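Local coordinates for protein N5-Carboxyaminoimidazole ribonucleotide synthetase (Staphylococcus aureus subsp. aureus, PDB 3ORQ) that catalyses the ATP-dependent carboxylation of 5-aminoimidazole ribonucleotide with bicarbonate to N5-carboxyaminoimidazole ribonucleotide, as an ATP-grasp enzyme of purine biosynthesis, at residues G24-Q29 with S278-I283; K65-L70 with K90-K95; Q106-Q109 with T113-E116; T198-N203 with F291-L296. All coordinates share one frame; numbering follows the deposited sequence.

Contact 1: residues G24-Q29 with S278-I283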
loop_
_atom_site.group_PDB
_atom_site.type_symbol
_atom_site.label_atom_id
_atom_site.label_comp_id
_atom_site.label_asym_id
_atom_site.label_seq_id
_atom_site.Cartn_x
_atom_site.Cartn_y
_atom_site.Cartn_z
ATOM N N GLY A 24 -2.973 13.365 -1.214
ATOM C CA GLY A 24 -1.788 13.570 -0.394
ATOM C C GLY A 24 -1.572 12.350 0.482
ATOM O O GLY A 24 -0.438 11.880 0.646
ATOM N N LYS A 25 -2.663 11.785 0.993
ATOM C CA LYS A 25 -2.585 10.686 1.935
ATOM C C LYS A 25 -1.960 9.513 1.232
ATOM O O LYS A 25 -1.039 8.869 1.724
ATOM C CB LYS A 25 -4.014 10.310 2.420
ATOM C CG LYS A 25 -4.097 8.981 3.276
ATOM C CD LYS A 25 -5.558 8.567 3.611
ATOM C CE LYS A 25 -5.515 7.365 4.548
ATOM N NZ LYS A 25 -6.856 6.938 4.932
HETATM N N MSE A 26 -2.450 9.214 0.051
HETATM C CA MSE A 26 -1.930 8.062 -0.662
HETATM C C MSE A 26 -0.462 8.264 -1.148
HETATM O O MSE A 26 0.324 7.305 -1.197
HETATM C CB MSE A 26 -2.891 7.718 -1.782
HETATM C CG MSE A 26 -4.265 7.242 -1.270
HETATM SE SE MSE A 26 -5.462 6.696 -2.749
HETATM C CE MSE A 26 -6.252 8.390 -3.108
HETATM N N MSE A 27 -0.098 9.500 -1.490
HETATM C CA MSE A 27 1.279 9.842 -1.805
HETATM C C MSE A 27 2.125 9.568 -0.579
HETATM O O MSE A 27 3.226 9.028 -0.713
HETATM C CB MSE A 27 1.419 11.355 -2.082
HETATM C CG MSE A 27 0.962 11.859 -3.464
HETATM SE SE MSE A 27 1.291 13.786 -3.652
HETATM C CE MSE A 27 0.419 14.079 -5.356
ATOM N N ALA A 28 1.646 10.003 0.597
ATOM C CA ALA A 28 2.427 9.883 1.842
ATOM C C ALA A 28 2.600 8.416 2.269
ATOM O O ALA A 28 3.682 8.025 2.781
ATOM C CB ALA A 28 1.776 10.712 3.001
ATOM N N GLN A 29 1.555 7.600 2.045
ATOM C CA GLN A 29 1.677 6.153 2.314
ATOM C C GLN A 29 2.726 5.492 1.438
ATOM O O GLN A 29 3.525 4.690 1.931
ATOM C CB GLN A 29 0.333 5.440 2.221
ATOM C CG GLN A 29 -0.611 5.899 3.371
ATOM C CD GLN A 29 -1.847 4.999 3.540
ATOM O OE1 GLN A 29 -1.808 4.062 4.296
ATOM N NE2 GLN A 29 -2.921 5.266 2.777
ATOM N N SER A 278 -9.105 8.877 -11.484
ATOM C CA SER A 278 -9.273 7.744 -12.393
ATOM C C SER A 278 -8.073 6.797 -12.356
ATOM O O SER A 278 -8.019 5.790 -13.105
ATOM C CB SER A 278 -9.532 8.218 -13.842
ATOM O OG SER A 278 -8.446 9.003 -14.339
ATOM N N GLY A 279 -7.093 7.109 -11.520
ATOM C CA GLY A 279 -5.877 6.274 -11.441
ATOM C C GLY A 279 -5.794 5.425 -10.200
ATOM O O GLY A 279 -4.804 4.684 -10.012
ATOM N N HIS A 280 -6.785 5.546 -9.315
ATOM C CA HIS A 280 -6.706 4.868 -8.011
ATOM C C HIS A 280 -6.625 3.351 -8.122
ATOM O O HIS A 280 -5.932 2.717 -7.281
ATOM C CB HIS A 280 -7.784 5.288 -7.044
ATOM C CG HIS A 280 -7.723 6.735 -6.680
ATOM N ND1 HIS A 280 -6.609 7.510 -6.905
ATOM C CD2 HIS A 280 -8.659 7.570 -6.173
ATOM C CE1 HIS A 280 -6.849 8.753 -6.533
ATOM N NE2 HIS A 280 -8.083 8.815 -6.075
ATOM N N TYR A 281 -7.225 2.798 -9.204
ATOM C CA TYR A 281 -7.309 1.352 -9.397
ATOM C C TYR A 281 -5.882 0.749 -9.428
ATOM O O TYR A 281 -5.675 -0.447 -9.104
ATOM C CB TYR A 281 -8.052 1.019 -10.693
ATOM C CG TYR A 281 -7.161 1.324 -11.871
ATOM C CD1 TYR A 281 -7.055 2.627 -12.350
ATOM C CD2 TYR A 281 -6.315 0.355 -12.392
ATOM C CE1 TYR A 281 -6.180 2.940 -13.347
ATOM C CE2 TYR A 281 -5.437 0.666 -13.442
ATOM C CZ TYR A 281 -5.366 1.968 -13.901
ATOM O OH TYR A 281 -4.502 2.328 -14.920
ATOM N N SER A 282 -4.897 1.558 -9.844
ATOM C CA SER A 282 -3.532 1.051 -10.097
ATOM C C SER A 282 -2.875 0.567 -8.809
ATOM O O SER A 282 -1.870 -0.184 -8.816
ATOM C CB SER A 282 -2.662 2.152 -10.724
ATOM O OG SER A 282 -2.545 3.259 -9.853
ATOM N N ILE A 283 -3.433 0.985 -7.680
ATOM C CA ILE A 283 -2.909 0.457 -6.406
ATOM C C ILE A 283 -3.075 -1.052 -6.371
ATOM O O ILE A 283 -2.156 -1.746 -6.051
ATOM C CB ILE A 283 -3.567 1.077 -5.196
ATOM C CG1 ILE A 283 -3.079 2.498 -5.031
ATOM C CG2 ILE A 283 -3.202 0.301 -3.927
ATOM C CD1 ILE A 283 -4.049 3.366 -4.186
#
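Met26, here a selenomethionine, reaches from helix 22-33 of the Rossmann-like preATP-grasp domain onto the imidazole of His280 in the ATP-grasp domain. The two side chains meet at about a right angle. The methyl CE of Met26 stands over one face of the ring, 3.7 Å from its centroid and 20° off the normal, a CH-pi contact displaced toward the CE1-NE2 side of the His280 ring. The selenium SE of Met26 also lies over the face, 4.5 Å from the centroid. A bend at chi3 (-89°) lays CE across the imidazole after an extended run from CA to SE. His280 has further neighbours: the ring of His354, and Gln290 OE1 through a weak hydrogen bond from ND1. Phe291 of helix 290-298 packs on both Met26 and Ile283. A bound pyrophosphate lies about 11 Å from the His280 side chain. In the type I turn Gly279-Ser282, Gly279 O accepts from both Ser282 N and Ser282 OG. Ile283, crossing Met26 at about a right angle, brings its CD1 to 3.9 Å from Met26 SE.

Contact 2: residues K65-L70 with K90-K95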
loop_
_atom_site.group_PDB
_atom_site.type_symbol
_atom_site.label_atom_id
_atom_site.label_comp_id
_atom_site.label_asym_id
_atom_site.label_seq_id
_atom_site.Cartn_x
_atom_site.Cartn_y
_atom_site.Cartn_z
ATOM N N LYS A 65 4.465 32.396 5.002
ATOM C CA LYS A 65 5.351 31.980 6.100
ATOM C C LYS A 65 5.332 30.454 6.247
ATOM O O LYS A 65 6.366 29.817 6.434
ATOM C CB LYS A 65 4.968 32.610 7.458
ATOM C CG LYS A 65 4.823 34.119 7.476
ATOM C CD LYS A 65 6.140 34.828 7.741
ATOM C CE LYS A 65 5.918 36.343 7.923
ATOM N NZ LYS A 65 7.197 37.102 7.909
ATOM N N ALA A 66 4.133 29.892 6.205
ATOM C CA ALA A 66 3.956 28.453 6.394
ATOM C C ALA A 66 4.561 27.685 5.214
ATOM O O ALA A 66 5.247 26.694 5.434
ATOM C CB ALA A 66 2.524 28.116 6.555
ATOM N N LEU A 67 4.339 28.167 3.982
ATOM C CA LEU A 67 4.912 27.485 2.815
ATOM C C LEU A 67 6.453 27.509 2.905
ATOM O O LEU A 67 7.107 26.511 2.591
ATOM C CB LEU A 67 4.399 28.057 1.488
ATOM C CG LEU A 67 2.906 27.889 1.152
ATOM C CD1 LEU A 67 2.488 28.863 0.034
ATOM C CD2 LEU A 67 2.543 26.434 0.772
ATOM N N ASN A 68 7.022 28.619 3.396
ATOM C CA ASN A 68 8.450 28.654 3.620
ATOM C C ASN A 68 8.988 27.705 4.699
ATOM O O ASN A 68 10.043 27.090 4.517
ATOM C CB ASN A 68 8.945 30.066 3.817
ATOM C CG ASN A 68 9.379 30.680 2.517
ATOM O OD1 ASN A 68 10.546 30.525 2.110
ATOM N ND2 ASN A 68 8.438 31.357 1.819
ATOM N N GLN A 69 8.265 27.605 5.815
ATOM C CA GLN A 69 8.553 26.592 6.809
ATOM C C GLN A 69 8.511 25.182 6.207
ATOM O O GLN A 69 9.362 24.351 6.502
ATOM C CB GLN A 69 7.612 26.720 8.010
ATOM C CG GLN A 69 8.070 27.803 9.009
ATOM C CD GLN A 69 9.506 27.548 9.542
ATOM O OE1 GLN A 69 10.475 28.177 9.099
ATOM N NE2 GLN A 69 9.631 26.610 10.480
ATOM N N LEU A 70 7.545 24.926 5.337
ATOM C CA LEU A 70 7.505 23.661 4.639
ATOM C C LEU A 70 8.796 23.432 3.841
ATOM O O LEU A 70 9.414 22.364 3.931
ATOM C CB LEU A 70 6.290 23.564 3.734
ATOM C CG LEU A 70 6.186 22.230 2.993
ATOM C CD1 LEU A 70 5.913 21.090 3.979
ATOM C CD2 LEU A 70 5.080 22.317 2.014
ATOM N N LYS A 90 5.942 29.977 -7.625
ATOM C CA LYS A 90 7.142 30.464 -8.329
ATOM C C LYS A 90 8.217 30.913 -7.329
ATOM O O LYS A 90 9.335 30.454 -7.392
ATOM C CB LYS A 90 6.808 31.560 -9.373
ATOM C CG LYS A 90 8.028 32.151 -10.063
ATOM C CD LYS A 90 7.665 33.103 -11.199
ATOM C CE LYS A 90 8.934 33.760 -11.828
ATOM N NZ LYS A 90 9.569 34.747 -10.882
ATOM N N LEU A 91 7.850 31.771 -6.384
ATOM C CA LEU A 91 8.735 32.109 -5.276
ATOM C C LEU A 91 9.370 30.893 -4.577
ATOM O O LEU A 91 10.534 30.919 -4.259
ATOM C CB LEU A 91 7.986 32.915 -4.226
ATOM C CG LEU A 91 7.651 34.344 -4.625
ATOM C CD1 LEU A 91 7.282 35.116 -3.353
ATOM C CD2 LEU A 91 8.813 35.024 -5.423
ATOM N N LEU A 92 8.592 29.847 -4.343
ATOM C CA LEU A 92 9.064 28.642 -3.667
ATOM C C LEU A 92 10.006 27.800 -4.540
ATOM O O LEU A 92 10.981 27.278 -4.032
ATOM C CB LEU A 92 7.886 27.779 -3.247
ATOM C CG LEU A 92 7.138 28.048 -1.948
ATOM C CD1 LEU A 92 6.082 26.949 -1.796
ATOM C CD2 LEU A 92 8.055 28.102 -0.692
ATOM N N CYS A 93 9.713 27.692 -5.842
ATOM C CA CYS A 93 10.551 26.952 -6.779
ATOM C C CYS A 93 11.895 27.583 -6.824
ATOM O O CYS A 93 12.890 26.895 -7.032
ATOM C CB CYS A 93 10.009 27.021 -8.207
ATOM S SG CYS A 93 8.568 26.095 -8.411
ATOM N N GLU A 94 11.908 28.901 -6.637
ATOM C CA GLU A 94 13.153 29.657 -6.767
ATOM C C GLU A 94 14.043 29.449 -5.542
ATOM O O GLU A 94 15.248 29.546 -5.661
ATOM C CB GLU A 94 12.895 31.160 -7.052
ATOM C CG GLU A 94 12.208 31.439 -8.418
ATOM C CD GLU A 94 11.610 32.878 -8.567
ATOM O OE1 GLU A 94 11.491 33.635 -7.569
ATOM O OE2 GLU A 94 11.255 33.253 -9.698
ATOM N N LYS A 95 13.461 29.150 -4.388
ATOM C CA LYS A 95 14.250 28.994 -3.182
ATOM C C LYS A 95 14.464 27.530 -2.776
ATOM O O LYS A 95 15.470 27.202 -2.163
ATOM C CB LYS A 95 13.592 29.750 -2.030
ATOM C CG LYS A 95 14.478 29.909 -0.811
ATOM C CD LYS A 95 13.816 30.786 0.273
ATOM C CE LYS A 95 14.795 31.066 1.432
ATOM N NZ LYS A 95 14.118 31.164 2.769
#
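Leu92 turns CG away from its own carbonyl carbon (chi1 -84°) and keeps its chain extended at chi2 (-176°), which carries both methyls across to Leu67 on the facing helix. CD1 of Leu92 rests 3.9 Å from CB of Leu67, while CD2 lies against the backbone, 3.8 Å from the carbonyl oxygen O of Leu67. One leucine thus covers both the side chain and the peptide of the other. The CD2 methyl also comes within 4.1 Å of Asn68 ND2, with the asparagine and Leu92 running past each other in opposite senses.

Asn68 marks the polar margin. Its amide is fixed from outside the two segments: OD1 is hydrogen-bonded to the hydroxyl of Tyr96, and ND2 to the backbone oxygen of Glu64, one turn earlier on the same helix. The side chain of Lys95 crosses that of Asn68 at about a right angle. Both CD and NZ of Lys95 lie near Asn68 OD1, NZ at 3.7 Å, without a hydrogen bond.

The axes of the two short segments pass 10.8 Å apart at a crossing angle of -28°, nearly parallel. On the sheet side, Leu67 and Leu70 touch Ile18 of strand 14-18. This is the layering of a Rossmann-like fold, in which neighbouring helices lie side by side on a parallel sheet; helix 64-73 makes the beta-alpha-beta crossover from strand 55-58 to strand 76-79.

Contact 3: residues Q106-Q109 with T113-E116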
loop_
_atom_site.group_PDB
_atom_site.type_symbol
_atom_site.label_atom_id
_atom_site.label_comp_id
_atom_site.label_asym_id
_atom_site.label_seq_id
_atom_site.Cartn_x
_atom_site.Cartn_y
_atom_site.Cartn_z
ATOM N N GLN A 106 0.276 27.138 -12.997
ATOM C CA GLN A 106 -0.156 28.449 -13.515
ATOM C C GLN A 106 -1.151 28.300 -14.658
ATOM O O GLN A 106 -2.195 28.947 -14.715
ATOM C CB GLN A 106 1.062 29.248 -14.018
ATOM C CG GLN A 106 0.734 30.554 -14.792
ATOM C CD GLN A 106 1.925 31.086 -15.629
ATOM O OE1 GLN A 106 3.096 30.752 -15.382
ATOM N NE2 GLN A 106 1.619 31.913 -16.623
ATOM N N LEU A 107 -0.784 27.430 -15.580
ATOM C CA LEU A 107 -1.410 27.353 -16.862
ATOM C C LEU A 107 -2.673 26.486 -16.780
ATOM O O LEU A 107 -3.681 26.804 -17.407
ATOM C CB LEU A 107 -0.370 26.806 -17.809
ATOM C CG LEU A 107 -0.608 26.750 -19.289
ATOM C CD1 LEU A 107 0.733 26.520 -19.996
ATOM C CD2 LEU A 107 -1.596 25.606 -19.532
ATOM N N LEU A 108 -2.641 25.425 -15.963
ATOM C CA LEU A 108 -3.806 24.555 -15.828
ATOM C C LEU A 108 -4.859 24.984 -14.806
ATOM O O LEU A 108 -5.916 24.384 -14.750
ATOM C CB LEU A 108 -3.387 23.094 -15.598
ATOM C CG LEU A 108 -2.421 22.594 -16.682
ATOM C CD1 LEU A 108 -1.794 21.268 -16.279
ATOM C CD2 LEU A 108 -3.065 22.560 -18.085
ATOM N N GLN A 109 -4.563 26.008 -14.006
ATOM C CA GLN A 109 -5.492 26.550 -12.998
ATOM C C GLN A 109 -6.691 27.155 -13.691
ATOM O O GLN A 109 -7.826 27.089 -13.215
ATOM C CB GLN A 109 -4.832 27.704 -12.247
ATOM C CG GLN A 109 -4.205 27.353 -10.952
ATOM C CD GLN A 109 -3.504 28.539 -10.322
ATOM O OE1 GLN A 109 -3.244 28.533 -9.114
ATOM N NE2 GLN A 109 -3.180 29.561 -11.130
ATOM N N THR A 113 -6.670 29.452 -20.173
ATOM C CA THR A 113 -5.239 29.276 -20.445
ATOM C C THR A 113 -4.964 27.823 -20.809
ATOM O O THR A 113 -4.154 27.533 -21.688
ATOM C CB THR A 113 -4.390 29.799 -19.265
ATOM O OG1 THR A 113 -4.646 31.205 -19.123
ATOM C CG2 THR A 113 -2.927 29.627 -19.522
ATOM N N GLU A 114 -5.698 26.923 -20.168
ATOM C CA GLU A 114 -5.605 25.492 -20.432
ATOM C C GLU A 114 -6.027 25.153 -21.861
ATOM O O GLU A 114 -5.334 24.406 -22.564
ATOM C CB GLU A 114 -6.465 24.724 -19.445
ATOM C CG GLU A 114 -6.560 23.227 -19.692
ATOM C CD GLU A 114 -7.189 22.486 -18.515
ATOM O OE1 GLU A 114 -8.157 22.995 -17.908
ATOM O OE2 GLU A 114 -6.714 21.383 -18.180
ATOM N N LYS A 115 -7.167 25.700 -22.284
ATOM C CA LYS A 115 -7.661 25.486 -23.639
ATOM C C LYS A 115 -6.724 26.091 -24.671
ATOM O O LYS A 115 -6.380 25.414 -25.633
ATOM C CB LYS A 115 -9.108 25.965 -23.818
ATOM C CG LYS A 115 -10.135 25.014 -23.210
ATOM C CD LYS A 115 -11.513 25.655 -23.082
ATOM C CE LYS A 115 -12.381 24.870 -22.075
ATOM N NZ LYS A 115 -12.475 23.433 -22.454
ATOM N N GLU A 116 -6.284 27.325 -24.449
ATOM C CA GLU A 116 -5.372 28.004 -25.374
ATOM C C GLU A 116 -4.118 27.169 -25.587
ATOM O O GLU A 116 -3.723 26.902 -26.728
ATOM C CB GLU A 116 -4.976 29.380 -24.846
ATOM C CG GLU A 116 -6.022 30.478 -25.046
ATOM C CD GLU A 116 -5.618 31.811 -24.405
ATOM O OE1 GLU A 116 -4.710 31.812 -23.537
ATOM O OE2 GLU A 116 -6.213 32.858 -24.763
#
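Leu107 and Leu108 run close beside Thr113 and Glu114, the CA atoms of Leu108 and Glu114 lying only 5.0 Å apart, because the chain turns sharply between them. Two consecutive helices, 103-109 and 111-120, are joined by this tight turn next to strand 266-272 of the ATP-grasp fold, and Arg111, at the start of helix 111-120, probably binds ATP. No hydrogen bond ties the two segments together: Leu107 O and Glu114 N approach each other at a poor angle.

Packing does the work instead. Thr113 offers its methyl, CG2 lying 3.7 Å from CG of Leu107, and the leucine side chain meets the threonine at a slant. The same threonine turns its hydroxyl elsewhere, OG1 being hydrogen-bonded to Asp110 OD2 in the turn. Leu107 CD2 goes on past Thr113, over the backbone, to 3.9 Å from the oxygen O of Thr113.

Glu114 leaves its helix with CG anti to N (chi1 174°) and stays extended, which takes its carboxylate past Leu108 toward strand 266-272. There OE2 accepts a hydrogen bond from the backbone N of Ile271, the neighbour of the magnesium ligand Glu270, whose side chain is about 3 Å from that of Glu114. This is consistent with a second-shell position beside the metal site, and the Glu114 side chain lies about 7 Å from the bound ADP. Leu108, packed on Ile248, Phe250 and Pro273, crosses the glutamate at about a right angle, its CD2 3.9 Å from CG of Glu114.

Contact 4: residues T198-N203 with F291-L296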
loop_
_atom_site.group_PDB
_atom_site.type_symbol
_atom_site.label_atom_id
_atom_site.label_comp_id
_atom_site.label_asym_id
_atom_site.label_seq_id
_atom_site.Cartn_x
_atom_site.Cartn_y
_atom_site.Cartn_z
ATOM N N THR A 198 -3.109 8.220 -17.528
ATOM C CA THR A 198 -2.269 8.665 -16.415
ATOM C C THR A 198 -0.787 8.436 -16.801
ATOM O O THR A 198 -0.457 7.416 -17.399
ATOM C CB THR A 198 -2.703 7.963 -15.166
ATOM O OG1 THR A 198 -4.033 8.428 -14.836
ATOM C CG2 THR A 198 -1.704 8.242 -14.006
ATOM N N VAL A 199 0.073 9.405 -16.498
ATOM C CA VAL A 199 1.431 9.434 -17.012
ATOM C C VAL A 199 2.375 9.862 -15.906
ATOM O O VAL A 199 1.986 10.602 -14.988
ATOM C CB VAL A 199 1.584 10.484 -18.199
ATOM C CG1 VAL A 199 2.987 10.479 -18.793
ATOM C CG2 VAL A 199 0.548 10.288 -19.292
ATOM N N THR A 200 3.626 9.408 -15.982
ATOM C CA THR A 200 4.602 9.912 -15.019
ATOM C C THR A 200 5.845 10.317 -15.763
ATOM O O THR A 200 6.353 9.574 -16.602
ATOM C CB THR A 200 4.984 8.869 -13.915
ATOM O OG1 THR A 200 3.804 8.407 -13.229
ATOM C CG2 THR A 200 5.906 9.557 -12.867
ATOM N N ARG A 201 6.364 11.480 -15.433
ATOM C CA ARG A 201 7.578 11.975 -16.099
ATOM C C ARG A 201 8.605 12.209 -15.030
ATOM O O ARG A 201 8.273 12.736 -13.969
ATOM C CB ARG A 201 7.290 13.287 -16.830
ATOM C CG ARG A 201 7.435 13.154 -18.334
ATOM C CD ARG A 201 7.411 14.537 -19.008
ATOM N NE ARG A 201 8.688 14.802 -19.620
ATOM C CZ ARG A 201 9.549 15.736 -19.255
ATOM N NH1 ARG A 201 9.287 16.576 -18.251
ATOM N NH2 ARG A 201 10.702 15.820 -19.920
ATOM N N GLY A 202 9.830 11.797 -15.268
ATOM C CA GLY A 202 10.835 11.925 -14.224
ATOM C C GLY A 202 12.137 12.486 -14.759
ATOM O O GLY A 202 12.188 13.123 -15.812
ATOM N N ASN A 203 13.189 12.239 -14.016
ATOM C CA ASN A 203 14.530 12.672 -14.337
ATOM C C ASN A 203 14.993 12.353 -15.748
ATOM O O ASN A 203 14.643 11.328 -16.319
ATOM C CB ASN A 203 15.477 11.979 -13.359
ATOM C CG ASN A 203 16.343 12.941 -12.648
ATOM O OD1 ASN A 203 16.443 14.108 -13.046
ATOM N ND2 ASN A 203 16.977 12.484 -11.561
ATOM N N PHE A 291 0.813 6.609 -7.432
ATOM C CA PHE A 291 1.510 7.268 -6.296
ATOM C C PHE A 291 2.955 6.780 -6.150
ATOM O O PHE A 291 3.845 7.601 -5.854
ATOM C CB PHE A 291 0.711 7.083 -4.975
ATOM C CG PHE A 291 -0.699 7.543 -5.094
ATOM C CD1 PHE A 291 -0.987 8.912 -5.107
ATOM C CD2 PHE A 291 -1.732 6.618 -5.370
ATOM C CE1 PHE A 291 -2.299 9.363 -5.280
ATOM C CE2 PHE A 291 -3.055 7.055 -5.544
ATOM C CZ PHE A 291 -3.340 8.427 -5.485
ATOM N N ASP A 292 3.202 5.471 -6.362
ATOM C CA ASP A 292 4.568 4.977 -6.306
ATOM C C ASP A 292 5.397 5.728 -7.343
ATOM O O ASP A 292 6.438 6.281 -7.012
ATOM C CB ASP A 292 4.650 3.477 -6.614
ATOM C CG ASP A 292 3.872 2.616 -5.618
ATOM O OD1 ASP A 292 3.754 2.978 -4.403
ATOM O OD2 ASP A 292 3.338 1.573 -6.092
ATOM N N THR A 293 4.955 5.735 -8.592
ATOM C CA THR A 293 5.729 6.418 -9.624
ATOM C C THR A 293 5.808 7.954 -9.338
ATOM O O THR A 293 6.765 8.598 -9.667
ATOM C CB THR A 293 5.176 6.153 -11.024
ATOM O OG1 THR A 293 3.797 6.529 -11.062
ATOM C CG2 THR A 293 5.281 4.681 -11.374
ATOM N N HIS A 294 4.816 8.524 -8.682
ATOM C CA HIS A 294 4.902 9.940 -8.386
ATOM C C HIS A 294 6.099 10.213 -7.489
ATOM O O HIS A 294 6.879 11.150 -7.740
ATOM C CB HIS A 294 3.626 10.446 -7.704
ATOM C CG HIS A 294 3.580 11.941 -7.566
ATOM N ND1 HIS A 294 3.230 12.770 -8.608
ATOM C CD2 HIS A 294 3.846 12.757 -6.519
ATOM C CE1 HIS A 294 3.250 14.026 -8.209
ATOM N NE2 HIS A 294 3.645 14.053 -6.953
ATOM N N ILE A 295 6.268 9.386 -6.457
ATOM C CA ILE A 295 7.388 9.543 -5.509
ATOM C C ILE A 295 8.722 9.244 -6.185
ATOM O O ILE A 295 9.744 9.930 -5.939
ATOM C CB ILE A 295 7.232 8.565 -4.327
ATOM C CG1 ILE A 295 5.886 8.795 -3.628
ATOM C CG2 ILE A 295 8.431 8.728 -3.329
ATOM C CD1 ILE A 295 5.595 10.303 -3.237
ATOM N N LEU A 296 8.736 8.206 -7.014
ATOM C CA LEU A 296 9.958 7.851 -7.734
ATOM C C LEU A 296 10.426 9.048 -8.558
ATOM O O LEU A 296 11.601 9.415 -8.509
ATOM C CB LEU A 296 9.733 6.617 -8.642
ATOM C CG LEU A 296 9.679 5.240 -7.974
ATOM C CD1 LEU A 296 9.309 4.234 -9.033
ATOM C CD2 LEU A 296 11.029 4.875 -7.246
#
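Thr200 on strand 191-201 and Thr293 on helix 290-298 join through their hydroxyls, OG1 to OG1 at 2.9 Å; either could be the donor. This is the tight part of the contact. Thr293 holds its OG1 between its own N and carbonyl carbon (chi1 56°), which aims the hydroxyl at the strand. Thr200 OG1 has a second partner in Thr253 OG1 of strand 252-261, so two hydrogen bonds hold this buried oxygen. The methyl of Thr200 presses on the helix backbone, CG2 lying 3.4 Å from the oxygen O of Thr293.

Beyond this pair the contact loosens quickly. The nearest approach to His294 is that of Thr200 CG2 to its backbone N, at 4.4 Å, and the imidazole is committed to other partners, NE2 to Thr78 OG1 and ND1 to Thr253 N. Towards the end of the strand Asn203 has no contact with 291-296; its ND2 is hydrogen-bonded to Gly300 O and its OD1 accepts from Phe6 N. Leu296, partly exposed, packs on Pro334 of the second subunit.

The helix lies over the large antiparallel sheet. Thr293 touches Phe210 of strand 207-218 and Thr253 of strand 252-261, the two strands flanking 191-201, while Phe291 and His294 of the same helix pack on helix 22-33.

In the fold
Contacts 1 and 4 are buried, hold neighbouring elements and touch each other: Phe291 of contact 4 also lies against His280 of contact 1, and helices 22-33 and 290-298 pack together, joining the Rossmann-like part to the large antiparallel sheet. Their chemistry differs, selenomethionine on imidazole in the first and a threonine hydroxyl pair in the other. Contact 2, about 25 Å between centres from contact 1, is the most peripheral, a leucine packing edged by asparagine and lysine within the Rossmann-like domain. Contact 3 is partly buried as well, but its glutamate turns inward, linking a short helical turn to the magnesium and nucleotide region.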